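Local coordinates for pyridoxal phosphate homeostasis protein (Bifidobacterium adolescentis ATCC 15703, PDB 3CPG) that probably binds pyridoxal 5'-phosphate and takes part in keeping the cellular supply of this cofactor in balance, at residues A13-D18 and A91-E96; V135-S140 and E197-M202; G217-R222 and I254-T259. One frame throughout, in Å; residues are numbered along the deposited sequence.

Contact 1. Residues A13-D18 and A91-E96; sequences ANEVID and ARRCAE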
loop_
_atom_site.group_PDB
_atom_site.type_symbol
_atom_site.label_atom_id
_atom_site.label_comp_id
_atom_site.label_asym_id
_atom_site.label_seq_id
_atom_site.Cartn_x
_atom_site.Cartn_y
_atom_site.Cartn_z
ATOM N N ALA A 13 -15.735 -2.416 14.132
ATOM C CA ALA A 13 -16.601 -3.361 13.438
ATOM C C ALA A 13 -17.949 -2.735 13.093
ATOM O O ALA A 13 -18.781 -3.365 12.441
ATOM C CB ALA A 13 -16.804 -4.608 14.295
ATOM N N ASN A 14 -18.170 -1.500 13.537
ATOM C CA ASN A 14 -19.425 -0.820 13.240
ATOM C C ASN A 14 -19.585 -0.741 11.729
ATOM O O ASN A 14 -18.658 -0.348 11.023
ATOM C CB ASN A 14 -19.434 0.588 13.827
ATOM C CG ASN A 14 -20.660 1.369 13.410
ATOM O OD1 ASN A 14 -21.789 0.920 13.614
ATOM N ND2 ASN A 14 -20.446 2.540 12.816
ATOM N N GLU A 15 -20.771 -1.093 11.240
ATOM C CA GLU A 15 -21.037 -1.110 9.808
ATOM C C GLU A 15 -21.939 -0.011 9.261
ATOM O O GLU A 15 -22.131 0.085 8.048
ATOM C CB GLU A 15 -21.635 -2.464 9.424
ATOM C CG GLU A 15 -20.708 -3.645 9.685
ATOM C CD GLU A 15 -21.028 -4.823 8.791
ATOM O OE1 GLU A 15 -21.390 -4.587 7.618
ATOM O OE2 GLU A 15 -20.901 -5.976 9.253
ATOM N N VAL A 16 -22.484 0.818 10.142
ATOM C CA VAL A 16 -23.391 1.872 9.716
ATOM C C VAL A 16 -22.992 3.267 10.179
ATOM O O VAL A 16 -22.722 3.481 11.358
ATOM C CB VAL A 16 -24.818 1.581 10.230
ATOM C CG1 VAL A 16 -25.748 2.732 9.885
ATOM C CG2 VAL A 16 -25.323 0.278 9.635
ATOM N N ILE A 17 -22.961 4.210 9.241
ATOM C CA ILE A 17 -22.626 5.597 9.547
ATOM C C ILE A 17 -23.797 6.479 9.130
ATOM O O ILE A 17 -24.649 6.057 8.348
ATOM C CB ILE A 17 -21.342 6.053 8.807
ATOM C CG1 ILE A 17 -21.496 5.855 7.298
ATOM C CG2 ILE A 17 -20.150 5.267 9.320
ATOM C CD1 ILE A 17 -20.300 6.351 6.498
ATOM N N ASP A 18 -23.853 7.698 9.654
ATOM C CA ASP A 18 -24.954 8.588 9.309
ATOM C C ASP A 18 -24.773 9.209 7.927
ATOM O O ASP A 18 -23.676 9.200 7.366
ATOM C CB ASP A 18 -25.128 9.674 10.377
ATOM C CG ASP A 18 -23.904 10.548 10.538
ATOM O OD1 ASP A 18 -23.483 11.174 9.547
ATOM O OD2 ASP A 18 -23.365 10.620 11.663
ATOM N N ALA A 91 -14.942 -8.188 4.148
ATOM C CA ALA A 91 -15.039 -9.161 3.071
ATOM C C ALA A 91 -16.499 -9.385 2.699
ATOM O O ALA A 91 -16.842 -9.430 1.519
ATOM C CB ALA A 91 -14.386 -10.482 3.487
ATOM N N ARG A 92 -17.362 -9.509 3.705
ATOM C CA ARG A 92 -18.779 -9.740 3.442
ATOM C C ARG A 92 -19.393 -8.569 2.685
ATOM O O ARG A 92 -20.061 -8.765 1.673
ATOM C CB ARG A 92 -19.559 -9.960 4.744
ATOM C CG ARG A 92 -20.954 -10.536 4.501
ATOM C CD ARG A 92 -21.895 -10.363 5.695
ATOM N NE ARG A 92 -22.451 -9.013 5.761
ATOM C CZ ARG A 92 -22.036 -8.064 6.593
ATOM N NH1 ARG A 92 -21.050 -8.304 7.448
ATOM N NH2 ARG A 92 -22.612 -6.868 6.569
ATOM N N ARG A 93 -19.164 -7.355 3.185
ATOM C CA ARG A 93 -19.691 -6.146 2.559
ATOM C C ARG A 93 -19.184 -5.986 1.128
ATOM O O ARG A 93 -19.941 -5.611 0.237
ATOM C CB ARG A 93 -19.313 -4.907 3.387
ATOM C CG ARG A 93 -20.050 -4.795 4.731
ATOM C CD ARG A 93 -21.513 -4.401 4.535
ATOM N NE ARG A 93 -21.668 -3.032 4.038
ATOM C CZ ARG A 93 -21.622 -1.945 4.804
ATOM N NH1 ARG A 93 -21.427 -2.059 6.111
ATOM N NH2 ARG A 93 -21.766 -0.741 4.263
ATOM N N CYS A 94 -17.904 -6.261 0.906
ATOM C CA CYS A 94 -17.357 -6.143 -0.439
ATOM C C CYS A 94 -17.960 -7.185 -1.367
ATOM O O CYS A 94 -18.236 -6.893 -2.527
ATOM C CB CYS A 94 -15.833 -6.278 -0.423
ATOM S SG CYS A 94 -15.001 -4.784 0.155
ATOM N N ALA A 95 -18.180 -8.392 -0.854
ATOM C CA ALA A 95 -18.760 -9.462 -1.658
ATOM C C ALA A 95 -20.160 -9.074 -2.125
ATOM O O ALA A 95 -20.525 -9.283 -3.282
ATOM C CB ALA A 95 -18.817 -10.757 -0.854
ATOM N N GLU A 96 -20.945 -8.511 -1.216
ATOM C CA GLU A 96 -22.300 -8.089 -1.551
ATOM C C GLU A 96 -22.275 -7.017 -2.637
ATOM O O GLU A 96 -23.186 -6.930 -3.466
ATOM C CB GLU A 96 -22.995 -7.566 -0.295
ATOM C CG GLU A 96 -23.335 -8.670 0.688
ATOM C CD GLU A 96 -23.606 -8.157 2.084
ATOM O OE1 GLU A 96 -23.943 -6.964 2.234
ATOM O OE2 GLU A 96 -23.491 -8.957 3.036
#
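E15 is gripped by two consecutive arginines, R92 and R93, in a salt-bridge network at the protein surface. Glutamate suits the place because both can share its carboxylate, arginine because it offers several N-H groups. R92 meets the carboxylate end-on: NH2 of R92 lies 2.8 Å from OE1 of E15, while NH1 of R92 reaches the syn lone pair of OE2 of E15 at 2.9 Å. The two flat groups are twisted 34° against each other. R93 comes to the opposite flank of OE1, its NH1 lying 2.9 Å from OE1 of E15 on the anti lone pair, with a nearly straight N-H...O angle of 167° and the two planes almost coplanar. The same NH1 of R93 donates to the backbone O of E15 at 3.0 Å, in the carbonyl plane, so one nitrogen ties both side chain and main chain of the glutamate. The contact fastens the N-terminal loop before helix 19-42 to the last turns of helix 80-96, an outer helix of a TIM barrel. Bends at chi2 and chi3 fold R93 back so that its CG and CD also lie against OE1 of E15. Further out, NE of R92 is paired with OE2 of E96 at 2.9 Å, one turn along the helix, which helps fix the guanidinium's rotation. On the loop side, ND2 of N14 donates to O of V16, and to D60.

Contact 2. Residues V135-S140 and E197-M202; sequences VDTIES and ELQGLM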
loop_
_atom_site.group_PDB
_atom_site.type_symbol
_atom_site.label_atom_id
_atom_site.label_comp_id
_atom_site.label_asym_id
_atom_site.label_seq_id
_atom_site.Cartn_x
_atom_site.Cartn_y
_atom_site.Cartn_z
ATOM N N VAL A 135 -4.582 -10.190 4.079
ATOM C CA VAL A 135 -3.909 -9.286 3.150
ATOM C C VAL A 135 -3.192 -9.985 1.996
ATOM O O VAL A 135 -2.542 -11.016 2.189
ATOM C CB VAL A 135 -2.891 -8.388 3.894
ATOM C CG1 VAL A 135 -3.562 -7.720 5.085
ATOM C CG2 VAL A 135 -1.696 -9.206 4.345
ATOM N N ASP A 136 -3.317 -9.427 0.795
ATOM C CA ASP A 136 -2.648 -10.013 -0.360
ATOM C C ASP A 136 -1.275 -9.401 -0.583
ATOM O O ASP A 136 -0.461 -9.953 -1.317
ATOM C CB ASP A 136 -3.484 -9.875 -1.637
ATOM C CG ASP A 136 -4.367 -8.648 -1.641
ATOM O OD1 ASP A 136 -3.934 -7.574 -1.178
ATOM O OD2 ASP A 136 -5.507 -8.769 -2.130
ATOM N N THR A 137 -1.025 -8.255 0.038
ATOM C CA THR A 137 0.271 -7.602 -0.091
ATOM C C THR A 137 0.702 -6.923 1.205
ATOM O O THR A 137 -0.076 -6.207 1.832
ATOM C CB THR A 137 0.271 -6.527 -1.202
ATOM O OG1 THR A 137 -0.068 -7.123 -2.460
ATOM C CG2 THR A 137 1.653 -5.891 -1.318
ATOM N N ILE A 138 1.947 -7.165 1.603
ATOM C CA ILE A 138 2.520 -6.542 2.795
ATOM C C ILE A 138 3.510 -5.492 2.282
ATOM O O ILE A 138 4.602 -5.825 1.815
ATOM C CB ILE A 138 3.267 -7.575 3.670
ATOM C CG1 ILE A 138 2.281 -8.624 4.192
ATOM C CG2 ILE A 138 3.959 -6.865 4.831
ATOM C CD1 ILE A 138 2.943 -9.798 4.913
ATOM N N GLU A 139 3.123 -4.221 2.370
ATOM C CA GLU A 139 3.948 -3.126 1.868
ATOM C C GLU A 139 5.103 -2.683 2.753
ATOM O O GLU A 139 5.952 -1.906 2.318
ATOM C CB GLU A 139 3.074 -1.896 1.602
ATOM C CG GLU A 139 2.049 -2.066 0.501
ATOM C CD GLU A 139 1.489 -0.734 0.039
ATOM O OE1 GLU A 139 2.161 0.297 0.260
ATOM O OE2 GLU A 139 0.394 -0.714 -0.561
ATOM N N SER A 140 5.145 -3.185 3.981
ATOM C CA SER A 140 6.161 -2.764 4.940
ATOM C C SER A 140 7.356 -3.685 5.173
ATOM O O SER A 140 7.927 -3.681 6.259
ATOM C CB SER A 140 5.481 -2.503 6.281
ATOM O OG SER A 140 4.797 -3.674 6.697
ATOM N N GLU A 197 6.035 -12.740 -3.377
ATOM C CA GLU A 197 6.162 -12.142 -4.694
ATOM C C GLU A 197 6.493 -10.661 -4.531
ATOM O O GLU A 197 5.672 -9.883 -4.048
ATOM C CB GLU A 197 4.861 -12.291 -5.487
ATOM C CG GLU A 197 4.954 -11.761 -6.909
ATOM C CD GLU A 197 3.664 -11.925 -7.691
ATOM O OE1 GLU A 197 2.713 -11.150 -7.457
ATOM O OE2 GLU A 197 3.601 -12.838 -8.542
ATOM N N LEU A 198 7.700 -10.277 -4.926
ATOM C CA LEU A 198 8.116 -8.880 -4.831
ATOM C C LEU A 198 7.358 -8.097 -5.900
ATOM O O LEU A 198 7.592 -8.283 -7.096
ATOM C CB LEU A 198 9.620 -8.770 -5.069
ATOM C CG LEU A 198 10.210 -7.363 -5.091
ATOM C CD1 LEU A 198 9.976 -6.672 -3.754
ATOM C CD2 LEU A 198 11.694 -7.458 -5.405
ATOM N N GLN A 199 6.462 -7.213 -5.474
ATOM C CA GLN A 199 5.647 -6.458 -6.425
ATOM C C GLN A 199 6.017 -4.990 -6.599
ATOM O O GLN A 199 5.347 -4.261 -7.340
ATOM C CB GLN A 199 4.176 -6.577 -6.019
ATOM C CG GLN A 199 3.753 -8.023 -5.806
ATOM C CD GLN A 199 2.360 -8.158 -5.225
ATOM O OE1 GLN A 199 1.959 -7.382 -4.358
ATOM N NE2 GLN A 199 1.624 -9.164 -5.684
ATOM N N GLY A 200 7.081 -4.562 -5.926
ATOM C CA GLY A 200 7.504 -3.177 -6.024
ATOM C C GLY A 200 8.142 -2.652 -4.750
ATOM O O GLY A 200 8.537 -3.425 -3.873
ATOM N N LEU A 201 8.253 -1.330 -4.660
ATOM C CA LEU A 201 8.848 -0.665 -3.504
ATOM C C LEU A 201 7.842 0.287 -2.853
ATOM O O LEU A 201 6.854 0.678 -3.467
ATOM C CB LEU A 201 10.085 0.128 -3.939
ATOM C CG LEU A 201 11.146 -0.624 -4.755
ATOM C CD1 LEU A 201 12.256 0.336 -5.154
ATOM C CD2 LEU A 201 11.697 -1.785 -3.949
HETATM N N MSE A 202 8.115 0.663 -1.607
HETATM C CA MSE A 202 7.243 1.568 -0.864
HETATM C C MSE A 202 8.090 2.479 0.010
HETATM O O MSE A 202 9.177 2.103 0.433
HETATM C CB MSE A 202 6.292 0.757 0.037
HETATM C CG MSE A 202 5.269 1.587 0.861
HETATM SE SE MSE A 202 5.876 2.422 2.513
HETATM C CE MSE A 202 5.139 1.172 3.755
HETATM O O HOH W 1 -0.708 -9.951 -4.003
#
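With OG1 placed beside its backbone N (chi1 -59°), T137 turns its hydroxyl to Q199, whose extended chain carries the amide across to meet it. The two belong to strands 137-141 and 196-202 of the parallel sheet of the TIM barrel, which do not pair directly: strand 161-166 runs between them and hydrogen-bonds to both. Their short axes diverge by 28°, and the side chains bridge the gap on the barrel's inner side. OG1 of T137 donates to OE1 of Q199 at 2.8 Å, in the carbonyl plane and on a lone pair, while CG2 of T137 rests 3.4 Å from the same oxygen. The other end of the amide is equally employed: NE2 of Q199 donates almost straight (169°) to OE1 of E197 at 2.9 Å, and to a water that in turn donates to O of D136. Glutamine suits the place because it offers an acceptor and a donor at once, and these bonds fix which way its amide is flipped. A leucine here would probably leave the hydroxyl of T137 without its acceptor and the water without one of its two partners, the N-H of the amide. Nearer the C-terminal strand ends, E139 and M202, a selenomethionine, cross at about a right angle. The carboxylate of E139 is buried but satisfied by S243 and H118. CG of M202 lies 3.4 Å from OE1 of E139, and its bent chain brings CE to 3.5 Å from O of E139.

Contact 3. Residues G217-R222 and I254-T259; sequences GFSHLR and IAEGST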
loop_
_atom_site.group_PDB
_atom_site.type_symbol
_atom_site.label_atom_id
_atom_site.label_comp_id
_atom_site.label_asym_id
_atom_site.label_seq_id
_atom_site.Cartn_x
_atom_site.Cartn_y
_atom_site.Cartn_z
ATOM N N GLY A 217 13.701 11.834 -2.627
ATOM C CA GLY A 217 13.381 10.515 -2.110
ATOM C C GLY A 217 12.493 9.693 -3.031
ATOM O O GLY A 217 12.712 8.490 -3.194
ATOM N N PHE A 218 11.485 10.324 -3.628
ATOM C CA PHE A 218 10.585 9.609 -4.538
ATOM C C PHE A 218 11.345 9.230 -5.802
ATOM O O PHE A 218 11.159 8.147 -6.361
ATOM C CB PHE A 218 9.379 10.477 -4.915
ATOM C CG PHE A 218 8.458 10.786 -3.766
ATOM C CD1 PHE A 218 8.259 9.864 -2.739
ATOM C CD2 PHE A 218 7.742 11.979 -3.741
ATOM C CE1 PHE A 218 7.357 10.126 -1.710
ATOM C CE2 PHE A 218 6.834 12.250 -2.716
ATOM C CZ PHE A 218 6.641 11.321 -1.700
ATOM N N SER A 219 12.200 10.142 -6.251
ATOM C CA SER A 219 13.007 9.914 -7.441
ATOM C C SER A 219 13.936 8.731 -7.189
ATOM O O SER A 219 14.117 7.875 -8.050
ATOM C CB SER A 219 13.829 11.166 -7.759
ATOM O OG SER A 219 14.641 10.969 -8.902
ATOM N N HIS A 220 14.521 8.684 -5.996
ATOM C CA HIS A 220 15.424 7.599 -5.651
ATOM C C HIS A 220 14.684 6.267 -5.666
ATOM O O HIS A 220 15.204 5.274 -6.169
ATOM C CB HIS A 220 16.050 7.849 -4.278
ATOM C CG HIS A 220 16.937 6.739 -3.809
ATOM N ND1 HIS A 220 16.445 5.574 -3.262
ATOM C CD2 HIS A 220 18.286 6.613 -3.813
ATOM C CE1 HIS A 220 17.452 4.777 -2.950
ATOM N NE2 HIS A 220 18.580 5.383 -3.274
ATOM N N LEU A 221 13.463 6.250 -5.135
ATOM C CA LEU A 221 12.681 5.018 -5.114
ATOM C C LEU A 221 12.382 4.545 -6.536
ATOM O O LEU A 221 12.484 3.359 -6.834
ATOM C CB LEU A 221 11.362 5.218 -4.357
ATOM C CG LEU A 221 10.749 3.906 -3.859
ATOM C CD1 LEU A 221 11.623 3.328 -2.755
ATOM C CD2 LEU A 221 9.335 4.157 -3.338
ATOM N N ARG A 222 12.013 5.475 -7.412
ATOM C CA ARG A 222 11.710 5.121 -8.795
ATOM C C ARG A 222 12.935 4.532 -9.500
ATOM O O ARG A 222 12.836 3.512 -10.180
ATOM C CB ARG A 222 11.226 6.339 -9.586
ATOM C CG ARG A 222 10.854 5.987 -11.023
ATOM C CD ARG A 222 10.591 7.202 -11.895
ATOM N NE ARG A 222 11.811 7.949 -12.192
ATOM C CZ ARG A 222 12.137 9.105 -11.627
ATOM N NH1 ARG A 222 11.330 9.662 -10.729
ATOM N NH2 ARG A 222 13.273 9.705 -11.964
ATOM N N ILE A 254 3.312 11.669 -7.568
ATOM C CA ILE A 254 2.840 11.327 -8.899
ATOM C C ILE A 254 3.760 11.906 -9.973
ATOM O O ILE A 254 4.002 11.269 -10.999
ATOM C CB ILE A 254 1.380 11.787 -9.085
ATOM C CG1 ILE A 254 0.483 10.981 -8.136
ATOM C CG2 ILE A 254 0.939 11.586 -10.529
ATOM C CD1 ILE A 254 -0.957 11.428 -8.087
ATOM N N ALA A 255 4.292 13.101 -9.730
ATOM C CA ALA A 255 5.212 13.711 -10.682
ATOM C C ALA A 255 6.468 12.851 -10.800
ATOM O O ALA A 255 7.106 12.812 -11.856
ATOM C CB ALA A 255 5.591 15.124 -10.228
ATOM N N GLU A 256 6.822 12.159 -9.717
ATOM C CA GLU A 256 8.012 11.313 -9.707
ATOM C C GLU A 256 7.765 9.839 -10.047
ATOM O O GLU A 256 8.638 8.998 -9.843
ATOM C CB GLU A 256 8.728 11.420 -8.355
ATOM C CG GLU A 256 9.372 12.783 -8.065
ATOM C CD GLU A 256 10.386 13.212 -9.119
ATOM O OE1 GLU A 256 11.107 12.344 -9.658
ATOM O OE2 GLU A 256 10.475 14.430 -9.397
ATOM N N GLY A 257 6.571 9.522 -10.542
ATOM C CA GLY A 257 6.286 8.150 -10.945
ATOM C C GLY A 257 5.485 7.212 -10.055
ATOM O O GLY A 257 5.381 6.023 -10.359
ATOM N N SER A 258 4.910 7.718 -8.971
ATOM C CA SER A 258 4.129 6.862 -8.084
ATOM C C SER A 258 3.048 6.085 -8.831
ATOM O O SER A 258 2.428 6.614 -9.752
ATOM C CB SER A 258 3.470 7.703 -6.992
ATOM O OG SER A 258 2.595 6.904 -6.213
ATOM N N THR A 259 2.831 4.830 -8.442
ATOM C CA THR A 259 1.788 4.021 -9.069
ATOM C C THR A 259 0.705 3.722 -8.044
ATOM O O THR A 259 -0.371 3.238 -8.388
ATOM C CB THR A 259 2.325 2.691 -9.622
ATOM O OG1 THR A 259 2.764 1.857 -8.541
ATOM C CG2 THR A 259 3.476 2.950 -10.584
HETATM O O HOH W 2 13.679 12.024 -11.054
#
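A Schellman motif ends helix 250-255, and the arginine of a neighbouring helix closes on the residue where that helix stops. G257 is the C-prime residue: its N bonds to O of I254, and its positive phi (101°) turns the chain so that N of S258 reaches O of A253; a side chain there would crowd the preceding carbonyl O and CD of R222. E256, just before it, carries the contact. NH1 of R222 donates to the backbone O of E256 at 2.9 Å, from 40° above the carbonyl plane, and forms a salt bridge with OE1 of E256, also at 2.9 Å. Both oxygens lie near the guanidinium plane, so a single nitrogen joins main chain and side chain of the same residue. Arginine suits the place, being long and rich in N-H groups. R222 starts with CG opposite its backbone N (chi1 -178°) and bends at chi3, which turns the guanidinium toward E256, with one face near O of S219. A water completes the corner, donating to OE1 of E256 at 2.9 Å and bonding to OG of S219. CB of F218 packs 3.6 Å from CB of E256. OE2 of E256 is held by R215, also on helix 211-231. The side chain of F218 touches A253 on helix 250-255 and M244, while R222 and L221 touch L242 on strand 241-243.

The three contacts follow in series along the chain, at different depths of one TIM barrel. Contact 2 is innermost, its centre about 7 Å from that of the chain, among the strands that line the barrel. Contacts 1 and 3 lie on the outer helical layer, on opposite sides of the chain's centre, their centres about 34 Å apart. Strand 196-202 packs against helix 211-231: CD1 of L201 lies 3.5 Å from O of L221, and the backbone of M202 meets the side chain of L221. M202 is about 11 Å, between side chains, from K57, the predicted cofactor lysine, unmodified here, so contact 2 is nearest the probable cofactor site, while 1 and 3 lie away from it.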